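Long-range contacts in thiosulfate reductase (Thermus thermophilus, PDB 2VPZ), which probably reduces thiosulfate or polysulfide, carrying electrons through a molybdenum centre with bound guanosine dinucleotide cofactors and a 4Fe-4S cluster: residues A[91-95]-A[466-470]; A[634-638]-A[706-710]; A[697-702]-A[712-718]; A[453-457]-A[471-475]. All blocks are in the same frame, centred on the assembly; numbering follows the deposited sequence.

In the fold
Along the chain the four contacts form two interleaved pairs. Interactions 1 and 4 alternate their segments, and both use the chain between strands 462-466 and 479-481 of the five-stranded parallel sheet. Interactions 2 and 3 alternate later, in the molybdopterin dinucleotide binding domain, beyond strands 619-624 and 692-696. The two pairs meet in space: the centres of interactions 1 and 2 lie about 10 Å apart, those of 2 and 3 about 12 Å, and those of 3 and 4 about 17 Å. Asn-636 joins 1 to 2, and Tyr-718 joins 3 to 4. One MGD touches interaction 1 at its ribose and interaction 3 at its pterin, spanning both parts of the fold.

Interaction 1. Residues A[91-95]-A[466-470]; sequences DPDRL and DVLPQ. With MGD (2-amino-5,6-dimercapto-7-methyl-3,7,8a,9-tetrahydro-8-oxa-1,3,9,10-tetraaza-anthracen-4-one guanosine dinucleotide), chain H.
Leu-95 sets CG opposite its own carbonyl carbon, and chi1 -59° with chi2 160° lays CD2 alongside Pro-469, 3.8 Å from its CB; Val-467 turns CG1 away from its backbone N (chi1 179°) and alongside the Arg-94 side chain, Val-467 CG1 lying 3.9 Å from Arg-94 NE. Segment 466-470 leaves the carboxyl end of strand 462-466, in a five-stranded parallel sheet, and holds the ribose hydroxyls of the MGD guanosine through Asp-466, reminiscent of the acid-to-ribose grip of Rossmann-like nucleotide folds. Segment 91-95 lies against the other side of this loop. Its type I turn from Asp-91 to Arg-94 is closed by Arg-94 N to Asp-91 O at 2.9 Å and leads directly into Leu-95. The Arg-94 guanidinium reaches on to a salt bridge with Glu-487, while its NH1 bonds to Thr-89 O. Pro-469, the centre of an inverse gamma turn, bends the chain beside Leu-95 CD2. On the cofactor side, Asp-466 OD1 accepts from MGD O3' at 2.7 Å. OD2 takes two donors, MGD O2' at 2.6 Å and Val-467 N at 2.8 Å. A leucine in place of Asp-466 would probably leave both ribose hydroxyls and Val-467 N without their acceptor. The Val-467 N-H meets OD2 on its anti lone pair, away from OD1.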
# COMPACT_ATOMS: atom_id res chain seq x y z
N ASP A 91 -35.05 15.54 25.64
CA ASP A 91 -35.91 14.81 24.72
C ASP A 91 -37.40 15.27 24.99
O ASP A 91 -37.89 15.08 26.11
CB ASP A 91 -35.65 13.30 25.02
CG ASP A 91 -36.54 12.34 24.19
OD1 ASP A 91 -37.35 12.81 23.36
OD2 ASP A 91 -36.40 11.09 24.40
N PRO A 92 -38.11 15.88 23.98
CA PRO A 92 -39.50 16.34 24.09
C PRO A 92 -40.60 15.32 24.55
O PRO A 92 -41.75 15.70 24.92
CB PRO A 92 -39.82 16.96 22.71
CG PRO A 92 -38.78 16.33 21.77
CD PRO A 92 -37.55 16.18 22.66
N ASP A 93 -40.24 14.03 24.48
CA ASP A 93 -41.09 12.86 24.86
C ASP A 93 -40.69 12.33 26.25
O ASP A 93 -41.33 11.42 26.81
CB ASP A 93 -40.99 11.62 23.92
CG ASP A 93 -40.99 11.96 22.41
OD1 ASP A 93 -41.69 12.89 21.99
OD2 ASP A 93 -40.29 11.22 21.65
N ARG A 94 -39.60 12.86 26.80
CA ARG A 94 -39.18 12.43 28.13
C ARG A 94 -40.33 12.74 29.16
O ARG A 94 -40.87 13.86 29.14
CB ARG A 94 -37.89 13.14 28.55
CG ARG A 94 -38.08 14.46 29.30
CD ARG A 94 -36.81 14.91 30.05
NE ARG A 94 -36.74 14.43 31.42
CZ ARG A 94 -35.99 14.97 32.39
NH1 ARG A 94 -35.22 16.03 32.15
NH2 ARG A 94 -36.03 14.46 33.63
N LEU A 95 -40.66 11.76 30.01
CA LEU A 95 -41.70 11.82 31.07
C LEU A 95 -41.52 13.04 32.04
O LEU A 95 -40.42 13.26 32.53
CB LEU A 95 -41.69 10.47 31.88
CG LEU A 95 -41.94 9.20 31.04
CD1 LEU A 95 -41.45 7.94 31.77
CD2 LEU A 95 -43.44 9.10 30.69
N ASP A 466 -39.43 5.73 35.98
CA ASP A 466 -38.61 5.78 34.76
C ASP A 466 -38.53 7.20 34.18
O ASP A 466 -38.99 8.15 34.81
CB ASP A 466 -39.29 4.87 33.72
CG ASP A 466 -38.29 4.14 32.78
OD1 ASP A 466 -38.21 2.88 32.86
OD2 ASP A 466 -37.63 4.80 31.96
N VAL A 467 -37.96 7.35 32.99
CA VAL A 467 -37.91 8.66 32.32
C VAL A 467 -38.64 8.75 30.97
O VAL A 467 -39.26 9.78 30.65
CB VAL A 467 -36.49 9.19 31.99
CG1 VAL A 467 -36.59 10.56 31.28
CG2 VAL A 467 -35.61 9.26 33.24
N LEU A 468 -38.57 7.69 30.18
CA LEU A 468 -39.21 7.73 28.87
C LEU A 468 -40.51 6.88 28.90
O LEU A 468 -40.71 6.09 29.82
CB LEU A 468 -38.22 7.21 27.78
CG LEU A 468 -36.79 7.84 27.66
CD1 LEU A 468 -35.76 6.83 27.09
CD2 LEU A 468 -36.84 9.13 26.79
N PRO A 469 -41.46 7.15 27.97
CA PRO A 469 -42.70 6.37 27.94
C PRO A 469 -42.52 5.11 27.09
O PRO A 469 -42.95 5.04 25.94
CB PRO A 469 -43.73 7.33 27.34
CG PRO A 469 -42.93 8.29 26.51
CD PRO A 469 -41.60 8.43 27.25
N GLN A 470 -41.84 4.12 27.68
CA GLN A 470 -41.55 2.82 27.05
C GLN A 470 -42.81 1.94 26.96
O GLN A 470 -43.84 2.30 27.51
CB GLN A 470 -40.49 2.11 27.84
CG GLN A 470 -39.17 2.80 27.90
CD GLN A 470 -38.09 1.98 27.23
OE1 GLN A 470 -36.92 2.36 27.16
NE2 GLN A 470 -38.51 0.82 26.71
PB MGD H . -32.49 -1.26 29.39
O1B MGD H . -33.12 -1.80 28.14
O2B MGD H . -31.50 -0.15 29.29
O3B MGD H . -32.02 -2.59 30.17
O3A MGD H . -31.39 -4.68 31.39
PA MGD H . -32.00 -3.23 31.66
O1A MGD H . -31.12 -2.26 32.43
O2A MGD H . -33.41 -3.46 32.07
O5' MGD H . -33.61 -0.71 30.34
C5' MGD H . -33.41 0.44 31.16
C4' MGD H . -34.80 0.94 31.56
O4' MGD H . -34.47 1.91 32.55
C3' MGD H . -35.56 1.68 30.48
O3' MGD H . -36.94 1.58 30.85
C2' MGD H . -35.03 3.11 30.65
O2' MGD H . -35.99 3.98 30.11
C1' MGD H . -34.90 3.25 32.17
N9 MGD H . -33.94 4.28 32.73
C8 MGD H . -32.78 4.66 32.20
N7 MGD H . -32.12 5.58 32.95
C5 MGD H . -32.85 5.78 34.06
C6 MGD H . -32.74 6.60 35.36
O6 MGD H . -31.76 7.40 35.58
N1 MGD H . -33.77 6.45 36.25
C2 MGD H . -34.85 5.63 36.05
N2 MGD H . -35.87 5.50 36.95
N3 MGD H . -34.95 4.90 34.94
C4 MGD H . -34.05 4.91 33.90
C10 MGD H . -29.95 -4.94 31.40
C11 MGD H . -29.76 -6.42 31.40
O11 MGD H . -30.68 -6.93 30.43
C12 MGD H . -28.39 -6.93 31.16
S12 MGD H . -27.03 -6.33 32.02
C13 MGD H . -28.15 -7.94 30.33
S13 MGD H . -26.66 -8.58 29.94
C14 MGD H . -29.12 -8.72 29.62
N15 MGD H . -28.97 -8.46 28.16
C16 MGD H . -29.99 -8.97 27.40
C17 MGD H . -29.92 -9.40 26.00
O17 MGD H . -28.85 -9.26 25.34
N18 MGD H . -31.01 -9.94 25.45
C19 MGD H . -32.17 -10.10 26.12
N19 MGD H . -33.29 -10.60 25.51
N20 MGD H . -32.27 -9.76 27.40
C21 MGD H . -31.28 -9.19 28.08
N22 MGD H . -31.46 -8.80 29.35
C23 MGD H . -30.44 -8.32 30.22

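Interaction 2. Residues A[634-638]-A[706-710]; sequences TQNNW and MRLAH
The flat carboxamide of Asn-636 has Met-706 CB over one face, 3.7 Å from CG of the amide, and Leu-708 CG on the other side, displaced toward OD1 and 3.7 Å from that oxygen. At the edges, OD1 meets the 706-710 backbone, and ND2 donates to the carboxylates of Asp-91 and Asp-93. The bond from Leu-708 N to Asn-636 OD1 spans 2.9 Å with an N-H...O angle of 136°, so it is bent, and the donor sits 22° off the carbonyl plane. Asn-636 reaches this position because its CG is swung away from the backbone N (chi1 -157°), toward the backbone of the 706-710 turn. The Met-706 chain folds back at chi3 and brings CE to 3.5 Å from Asn-636 CB. An apolar contact completes the interface: Leu-708 CD1 packs 3.5 Å from Trp-638 CB. Leu-708 further touches helix 752-756. A type I turn from Thr-634 to Asn-637 precedes helix 638-641, which Asn-637 OD1 caps with weak bonds to the backbone N-H groups of Val-639 and Leu-640. The two loops follow neighbouring parallel strands 619-624 and 692-696, consistent with the double-psi barrel clan of this molybdopterin dinucleotide binding domain.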
# COMPACT_ATOMS: atom_id res chain seq x y z
N THR A 634 -31.78 3.59 24.39
CA THR A 634 -31.06 4.62 23.63
C THR A 634 -31.60 4.81 22.21
O THR A 634 -31.14 5.62 21.40
CB THR A 634 -29.56 4.19 23.66
OG1 THR A 634 -28.72 5.30 23.36
CG2 THR A 634 -29.32 3.06 22.66
N GLN A 635 -32.65 4.04 21.96
CA GLN A 635 -33.40 3.93 20.72
C GLN A 635 -34.28 5.16 20.44
O GLN A 635 -34.89 5.26 19.35
CB GLN A 635 -34.23 2.67 20.88
CG GLN A 635 -33.51 1.66 21.78
CD GLN A 635 -32.39 0.97 21.09
OE1 GLN A 635 -32.33 1.08 19.86
NE2 GLN A 635 -31.52 0.27 21.82
N ASN A 636 -34.40 6.09 21.40
CA ASN A 636 -35.19 7.30 21.16
C ASN A 636 -34.26 8.51 21.15
O ASN A 636 -34.68 9.66 20.93
CB ASN A 636 -36.32 7.50 22.18
CG ASN A 636 -37.45 8.41 21.64
OD1 ASN A 636 -38.11 8.06 20.65
ND2 ASN A 636 -37.64 9.58 22.26
N ASN A 637 -32.98 8.23 21.35
CA ASN A 637 -31.93 9.24 21.36
C ASN A 637 -31.58 9.65 19.89
O ASN A 637 -31.03 8.86 19.11
CB ASN A 637 -30.73 8.68 22.13
CG ASN A 637 -29.66 9.72 22.37
OD1 ASN A 637 -29.31 10.45 21.46
ND2 ASN A 637 -29.13 9.77 23.58
N TRP A 638 -31.89 10.88 19.49
CA TRP A 638 -31.61 11.27 18.11
C TRP A 638 -30.13 11.32 17.70
O TRP A 638 -29.80 11.00 16.56
CB TRP A 638 -32.34 12.58 17.68
CG TRP A 638 -31.75 13.90 18.13
CD1 TRP A 638 -32.25 14.74 19.08
CD2 TRP A 638 -30.58 14.58 17.59
NE1 TRP A 638 -31.49 15.88 19.17
CE2 TRP A 638 -30.46 15.81 18.28
CE3 TRP A 638 -29.61 14.27 16.60
CZ2 TRP A 638 -29.42 16.75 18.02
CZ3 TRP A 638 -28.57 15.21 16.33
CH2 TRP A 638 -28.49 16.43 17.05
N MET A 706 -42.57 7.07 22.38
CA MET A 706 -41.10 7.29 22.14
C MET A 706 -41.17 7.35 20.57
O MET A 706 -41.04 6.34 19.88
CB MET A 706 -40.21 6.12 22.65
CG MET A 706 -39.99 6.00 24.19
SD MET A 706 -39.10 4.48 24.69
CE MET A 706 -37.38 4.89 24.33
N ARG A 707 -41.37 8.55 20.04
CA ARG A 707 -41.55 8.76 18.62
C ARG A 707 -40.44 8.33 17.62
O ARG A 707 -40.77 7.92 16.49
CB ARG A 707 -42.10 10.21 18.37
CG ARG A 707 -43.49 10.47 19.06
CD ARG A 707 -44.31 11.64 18.44
NE ARG A 707 -44.67 11.41 17.03
CZ ARG A 707 -44.75 12.35 16.09
NH1 ARG A 707 -44.49 13.62 16.38
NH2 ARG A 707 -45.06 12.02 14.84
N LEU A 708 -39.16 8.39 17.97
CA LEU A 708 -38.14 7.85 17.03
C LEU A 708 -37.62 6.43 17.28
O LEU A 708 -36.71 6.00 16.57
CB LEU A 708 -36.91 8.79 16.79
CG LEU A 708 -36.51 9.86 17.78
CD1 LEU A 708 -35.15 10.51 17.38
CD2 LEU A 708 -37.63 10.93 17.85
N ALA A 709 -38.12 5.69 18.27
CA ALA A 709 -37.69 4.31 18.49
C ALA A 709 -38.79 3.33 18.05
O ALA A 709 -38.54 2.15 17.73
CB ALA A 709 -37.30 4.04 19.98
N HIS A 710 -40.01 3.88 18.00
CA HIS A 710 -41.24 3.16 17.58
C HIS A 710 -41.28 2.66 16.14
O HIS A 710 -41.23 3.45 15.19
CB HIS A 710 -42.57 3.96 17.78
CG HIS A 710 -43.80 3.20 17.46
ND1 HIS A 710 -44.22 2.16 18.22
CD2 HIS A 710 -44.65 3.27 16.43
CE1 HIS A 710 -45.28 1.59 17.67
NE2 HIS A 710 -45.56 2.26 16.57

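Interaction 3. Residues A[697-702]-A[712-718]; sequences HGFGHK and RGASDNY. With MGD (2-amino-5,6-dimercapto-7-methyl-3,7,8a,9-tetrahydro-8-oxa-1,3,9,10-tetraaza-anthracen-4-one guanosine dinucleotide), chain H.
His-697 and Asp-716 form a histidine-carboxylate pair in the pterin pocket of MGD, where the loop following strand 692-696 doubles back on itself. His-697 ND1 donates to Asp-716 OD1 in a nearly straight bond of 2.5 Å, a very short length that is uncertain at this resolution. Asp-716 CG lies between its backbone N and carbonyl carbon (chi1 71°), which brings the carboxylate to the imidazole edge, the two planes 72° apart. MGD N18 lies over one face of the same imidazole, offset toward the rim. The other carboxylate oxygen, OD2, accepts from MGD N18 at 3.2 Å and more weakly from N19, and Gln-720 NE2 donates to it as well. Behind this pair the two segments are stitched by water and backbone. One water accepts from Gly-698 N, donates to Asp-716 OD1 and bonds to Ser-715 OG; a second links Phe-699 N, Ala-714 O and Asp-716 N. Gly-700 N donates directly to Arg-712 O at 2.8 Å. A CB on Gly-700 would lie only 2.5 Å from Ser-715 N, leaving no space for a side chain. At the far end Lys-702 lays its chain over the Tyr-718 ring: CE is 3.5 Å from the ring centroid, and NZ makes a cation-pi contact at 4.0 Å, 11° off the normal. The same NZ bonds to Gly-700 O and is salt-bridged to Glu-677. With OD1 tied to His-697 and OD2 turned to the pterin N-H groups, Asp-716 fits the donor edge of the cofactor, and the histidine, with Gln-720, probably helps to hold its rotation.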
# COMPACT_ATOMS: atom_id res chain seq x y z
N HIS A 697 -29.39 -6.76 20.11
CA HIS A 697 -30.48 -6.67 21.13
C HIS A 697 -30.97 -5.23 21.41
O HIS A 697 -30.17 -4.30 21.41
CB HIS A 697 -30.06 -7.27 22.53
CG HIS A 697 -30.90 -6.86 23.69
ND1 HIS A 697 -32.22 -7.19 23.79
CD2 HIS A 697 -30.64 -6.08 24.74
CE1 HIS A 697 -32.75 -6.61 24.83
NE2 HIS A 697 -31.81 -5.92 25.44
N GLY A 698 -32.27 -5.03 21.66
CA GLY A 698 -32.80 -3.70 21.95
C GLY A 698 -33.60 -2.92 20.93
O GLY A 698 -33.91 -1.75 21.14
N PHE A 699 -33.90 -3.50 19.77
CA PHE A 699 -34.72 -2.80 18.77
C PHE A 699 -36.12 -3.46 18.76
O PHE A 699 -36.38 -4.32 19.62
CB PHE A 699 -34.09 -2.83 17.36
CG PHE A 699 -32.93 -1.86 17.16
CD1 PHE A 699 -31.64 -2.22 17.55
CD2 PHE A 699 -33.13 -0.59 16.60
CE1 PHE A 699 -30.56 -1.33 17.39
CE2 PHE A 699 -32.08 0.31 16.41
CZ PHE A 699 -30.78 -0.05 16.81
N GLY A 700 -37.01 -3.06 17.86
CA GLY A 700 -38.35 -3.62 17.83
C GLY A 700 -39.33 -3.08 18.86
O GLY A 700 -40.24 -3.80 19.29
N HIS A 701 -39.17 -1.84 19.29
CA HIS A 701 -40.09 -1.25 20.28
C HIS A 701 -41.53 -1.09 19.73
O HIS A 701 -41.69 -0.74 18.55
CB HIS A 701 -39.63 0.20 20.74
CG HIS A 701 -38.35 0.29 21.49
ND1 HIS A 701 -38.28 0.49 22.84
CD2 HIS A 701 -37.08 0.22 21.07
CE1 HIS A 701 -37.03 0.52 23.22
NE2 HIS A 701 -36.27 0.36 22.16
N LYS A 702 -42.54 -1.39 20.55
CA LYS A 702 -43.93 -1.08 20.20
C LYS A 702 -44.24 -0.07 21.34
O LYS A 702 -44.74 -0.43 22.40
CB LYS A 702 -44.91 -2.26 20.27
CG LYS A 702 -44.30 -3.61 20.63
CD LYS A 702 -43.93 -4.43 19.40
CE LYS A 702 -43.16 -5.72 19.78
NZ LYS A 702 -42.04 -6.03 18.81
N ARG A 712 -39.02 0.34 14.62
CA ARG A 712 -37.72 0.09 13.97
C ARG A 712 -36.93 -1.19 14.38
O ARG A 712 -36.75 -1.44 15.58
CB ARG A 712 -36.86 1.39 14.14
CG ARG A 712 -37.74 2.68 14.10
CD ARG A 712 -37.00 4.06 14.09
NE ARG A 712 -36.65 4.52 12.75
CZ ARG A 712 -37.16 5.55 12.08
NH1 ARG A 712 -38.11 6.30 12.61
NH2 ARG A 712 -36.72 5.83 10.86
N GLY A 713 -36.53 -2.00 13.40
CA GLY A 713 -35.81 -3.24 13.63
C GLY A 713 -36.63 -4.40 14.21
O GLY A 713 -37.84 -4.28 14.36
N ALA A 714 -35.98 -5.51 14.54
CA ALA A 714 -36.61 -6.69 15.14
C ALA A 714 -36.16 -6.82 16.60
O ALA A 714 -34.99 -6.56 16.89
CB ALA A 714 -36.20 -7.95 14.37
N SER A 715 -37.05 -7.22 17.50
CA SER A 715 -36.71 -7.42 18.92
C SER A 715 -36.22 -8.87 19.18
O SER A 715 -36.94 -9.80 18.86
CB SER A 715 -37.91 -7.15 19.85
OG SER A 715 -37.68 -7.66 21.16
N ASP A 716 -35.01 -9.07 19.72
CA ASP A 716 -34.54 -10.44 20.00
C ASP A 716 -35.38 -11.10 21.13
O ASP A 716 -35.76 -12.29 21.04
CB ASP A 716 -33.02 -10.49 20.32
CG ASP A 716 -32.64 -9.88 21.69
OD1 ASP A 716 -32.98 -8.71 21.97
OD2 ASP A 716 -31.97 -10.58 22.48
N ASN A 717 -35.69 -10.31 22.17
CA ASN A 717 -36.49 -10.72 23.35
C ASN A 717 -37.93 -11.17 23.00
O ASN A 717 -38.46 -12.09 23.63
CB ASN A 717 -36.59 -9.59 24.38
CG ASN A 717 -36.97 -10.12 25.76
OD1 ASN A 717 -37.91 -9.63 26.40
ND2 ASN A 717 -36.24 -11.12 26.21
N TYR A 718 -38.57 -10.50 22.04
CA TYR A 718 -39.91 -10.94 21.65
C TYR A 718 -39.83 -12.29 20.91
O TYR A 718 -40.84 -12.97 20.75
CB TYR A 718 -40.63 -9.91 20.77
CG TYR A 718 -41.46 -8.91 21.56
CD1 TYR A 718 -40.85 -7.83 22.17
CD2 TYR A 718 -42.85 -9.05 21.69
CE1 TYR A 718 -41.59 -6.90 22.90
CE2 TYR A 718 -43.61 -8.12 22.42
CZ TYR A 718 -42.96 -7.04 23.02
OH TYR A 718 -43.66 -6.09 23.73
PB MGD H . -32.49 -1.26 29.39
O1B MGD H . -33.12 -1.80 28.14
O2B MGD H . -31.50 -0.15 29.29
O3B MGD H . -32.02 -2.59 30.17
O3A MGD H . -31.39 -4.68 31.39
PA MGD H . -32.00 -3.23 31.66
O1A MGD H . -31.12 -2.26 32.43
O2A MGD H . -33.41 -3.46 32.07
O5' MGD H . -33.61 -0.71 30.34
C5' MGD H . -33.41 0.44 31.16
C4' MGD H . -34.80 0.94 31.56
O4' MGD H . -34.47 1.91 32.55
C3' MGD H . -35.56 1.68 30.48
O3' MGD H . -36.94 1.58 30.85
C2' MGD H . -35.03 3.11 30.65
O2' MGD H . -35.99 3.98 30.11
C1' MGD H . -34.90 3.25 32.17
N9 MGD H . -33.94 4.28 32.73
C8 MGD H . -32.78 4.66 32.20
N7 MGD H . -32.12 5.58 32.95
C5 MGD H . -32.85 5.78 34.06
C6 MGD H . -32.74 6.60 35.36
O6 MGD H . -31.76 7.40 35.58
N1 MGD H . -33.77 6.45 36.25
C2 MGD H . -34.85 5.63 36.05
N2 MGD H . -35.87 5.50 36.95
N3 MGD H . -34.95 4.90 34.94
C4 MGD H . -34.05 4.91 33.90
C10 MGD H . -29.95 -4.94 31.40
C11 MGD H . -29.76 -6.42 31.40
O11 MGD H . -30.68 -6.93 30.43
C12 MGD H . -28.39 -6.93 31.16
S12 MGD H . -27.03 -6.33 32.02
C13 MGD H . -28.15 -7.94 30.33
S13 MGD H . -26.66 -8.58 29.94
C14 MGD H . -29.12 -8.72 29.62
N15 MGD H . -28.97 -8.46 28.16
C16 MGD H . -29.99 -8.97 27.40
C17 MGD H . -29.92 -9.40 26.00
O17 MGD H . -28.85 -9.26 25.34
N18 MGD H . -31.01 -9.94 25.45
C19 MGD H . -32.17 -10.10 26.12
N19 MGD H . -33.29 -10.60 25.51
N20 MGD H . -32.27 -9.76 27.40
C21 MGD H . -31.28 -9.19 28.08
N22 MGD H . -31.46 -8.80 29.35
C23 MGD H . -30.44 -8.32 30.22
O HOH W 1 -35.18 -6.29 22.31
O HOH W 2 -33.38 -6.60 19.18
O HOH W 3 -37.06 0.04 17.96

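Interaction 4. Residues A[453-457]-A[471-475]; sequences KEALK and EHVMW
Lys-453 crosses the indole of Trp-475 at about a right angle, its extended chain running past the six-membered half of the ring and ending with its ammonium at Glu-471. Lys-453 CB stands 3.5 Å from Trp-475 CH2, and CD follows at 3.7 Å from CZ2. Leu-456 also meets the indole at about a right angle, bringing CD1 to 3.6 Å from CE3. Lys-457 comes in more obliquely and lays CD 3.8 Å from CZ3. These three residues sit at helical spacings of three and four, so one flank of helix 449-457 is what receives the indole. With CG set opposite the carbonyl carbon (chi1 -87°), Trp-475 projects from its loop into that flank. Phe-443 packs edge-to-face with Trp-475 and makes a cation-pi contact with Lys-453.

The same lysine chain ends in a polar contact. Lys-453 NZ and Glu-471 OE1 form a salt bridge of 3.2 Å; the two side chains cross at about a right angle, and NZ approaches OE1 on its syn side, 29° out of the carboxylate plane. Replacing Lys-453 with an alanine would probably leave OE1 of Glu-471 without its cationic mate and open a gap beside CH2 and CZ2 of Trp-475.

Helix 449-457 lies, with helix 442-445, in the beta-alpha-beta crossover between adjacent parallel strands 435-438 and 462-466. The contact therefore ties that helix to the loop after the second strand, where His-472 touches MGD: the aliphatic part of Lys-453 packs on the indole while its charge is paired with Glu-471, whose other oxygen, OE2, is hydrogen-bonded to the Tyr-718 hydroxyl.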
# COMPACT_ATOMS: atom_id res chain seq x y z
N LYS A 453 -46.93 -10.25 30.69
CA LYS A 453 -48.16 -9.44 30.50
C LYS A 453 -49.39 -10.05 31.22
O LYS A 453 -50.29 -9.34 31.68
CB LYS A 453 -48.43 -9.21 29.00
CG LYS A 453 -47.25 -8.59 28.24
CD LYS A 453 -47.67 -8.06 26.87
CE LYS A 453 -46.60 -7.13 26.22
NZ LYS A 453 -46.64 -7.15 24.72
N GLU A 454 -49.41 -11.38 31.28
CA GLU A 454 -50.44 -12.13 32.01
C GLU A 454 -50.25 -11.73 33.50
O GLU A 454 -51.20 -11.38 34.21
CB GLU A 454 -50.19 -13.63 31.87
CG GLU A 454 -51.29 -14.46 31.22
CD GLU A 454 -51.35 -15.91 31.75
OE1 GLU A 454 -52.12 -16.17 32.71
OE2 GLU A 454 -50.59 -16.77 31.22
N ALA A 455 -49.00 -11.80 33.96
CA ALA A 455 -48.64 -11.46 35.34
C ALA A 455 -48.97 -10.00 35.72
O ALA A 455 -49.37 -9.74 36.85
CB ALA A 455 -47.14 -11.79 35.63
N LEU A 456 -48.83 -9.03 34.82
CA LEU A 456 -49.21 -7.66 35.19
C LEU A 456 -50.76 -7.59 35.29
O LEU A 456 -51.31 -6.84 36.10
CB LEU A 456 -48.69 -6.58 34.21
CG LEU A 456 -47.20 -6.57 33.85
CD1 LEU A 456 -46.87 -5.44 32.84
CD2 LEU A 456 -46.32 -6.46 35.11
N LYS A 457 -51.46 -8.37 34.47
CA LYS A 457 -52.92 -8.41 34.47
C LYS A 457 -53.48 -8.76 35.88
O LYS A 457 -54.32 -8.06 36.45
CB LYS A 457 -53.49 -9.43 33.44
CG LYS A 457 -54.24 -8.82 32.22
CD LYS A 457 -53.38 -7.82 31.42
CE LYS A 457 -54.23 -6.67 30.81
NZ LYS A 457 -54.50 -6.82 29.34
N GLU A 471 -42.72 0.77 26.33
CA GLU A 471 -43.91 -0.08 26.26
C GLU A 471 -44.34 -0.71 27.60
O GLU A 471 -45.53 -1.00 27.78
CB GLU A 471 -43.80 -1.20 25.20
CG GLU A 471 -45.08 -2.02 25.13
CD GLU A 471 -44.90 -3.39 24.51
OE1 GLU A 471 -45.92 -4.09 24.31
OE2 GLU A 471 -43.74 -3.75 24.23
N HIS A 472 -43.44 -0.92 28.55
CA HIS A 472 -43.82 -1.51 29.87
C HIS A 472 -44.11 -0.46 30.98
O HIS A 472 -44.53 -0.84 32.07
CB HIS A 472 -42.72 -2.39 30.46
CG HIS A 472 -41.60 -1.64 31.06
ND1 HIS A 472 -41.50 -1.35 32.38
CD2 HIS A 472 -40.62 -0.97 30.47
CE1 HIS A 472 -40.49 -0.53 32.58
NE2 HIS A 472 -39.93 -0.29 31.42
N VAL A 473 -43.84 0.82 30.75
CA VAL A 473 -44.13 1.88 31.72
C VAL A 473 -45.63 2.28 31.60
O VAL A 473 -46.30 2.61 32.60
CB VAL A 473 -43.23 3.17 31.50
CG1 VAL A 473 -43.65 4.31 32.45
CG2 VAL A 473 -41.73 2.83 31.69
N MET A 474 -46.15 2.22 30.38
CA MET A 474 -47.53 2.54 30.08
C MET A 474 -48.54 1.39 30.34
O MET A 474 -49.63 1.35 29.78
CB MET A 474 -47.68 3.11 28.65
CG MET A 474 -46.63 4.17 28.26
SD MET A 474 -46.52 5.56 29.44
CE MET A 474 -48.16 6.38 29.18
N TRP A 475 -48.14 0.43 31.18
CA TRP A 475 -49.01 -0.67 31.65
C TRP A 475 -49.20 -0.49 33.16
O TRP A 475 -49.85 -1.31 33.82
CB TRP A 475 -48.41 -2.06 31.43
CG TRP A 475 -48.70 -2.66 30.10
CD1 TRP A 475 -48.44 -2.11 28.87
CD2 TRP A 475 -49.30 -3.94 29.85
NE1 TRP A 475 -48.84 -2.97 27.87
CE2 TRP A 475 -49.36 -4.10 28.44
CE3 TRP A 475 -49.76 -4.97 30.67
CZ2 TRP A 475 -49.90 -5.25 27.84
CZ3 TRP A 475 -50.30 -6.12 30.08
CH2 TRP A 475 -50.35 -6.25 28.67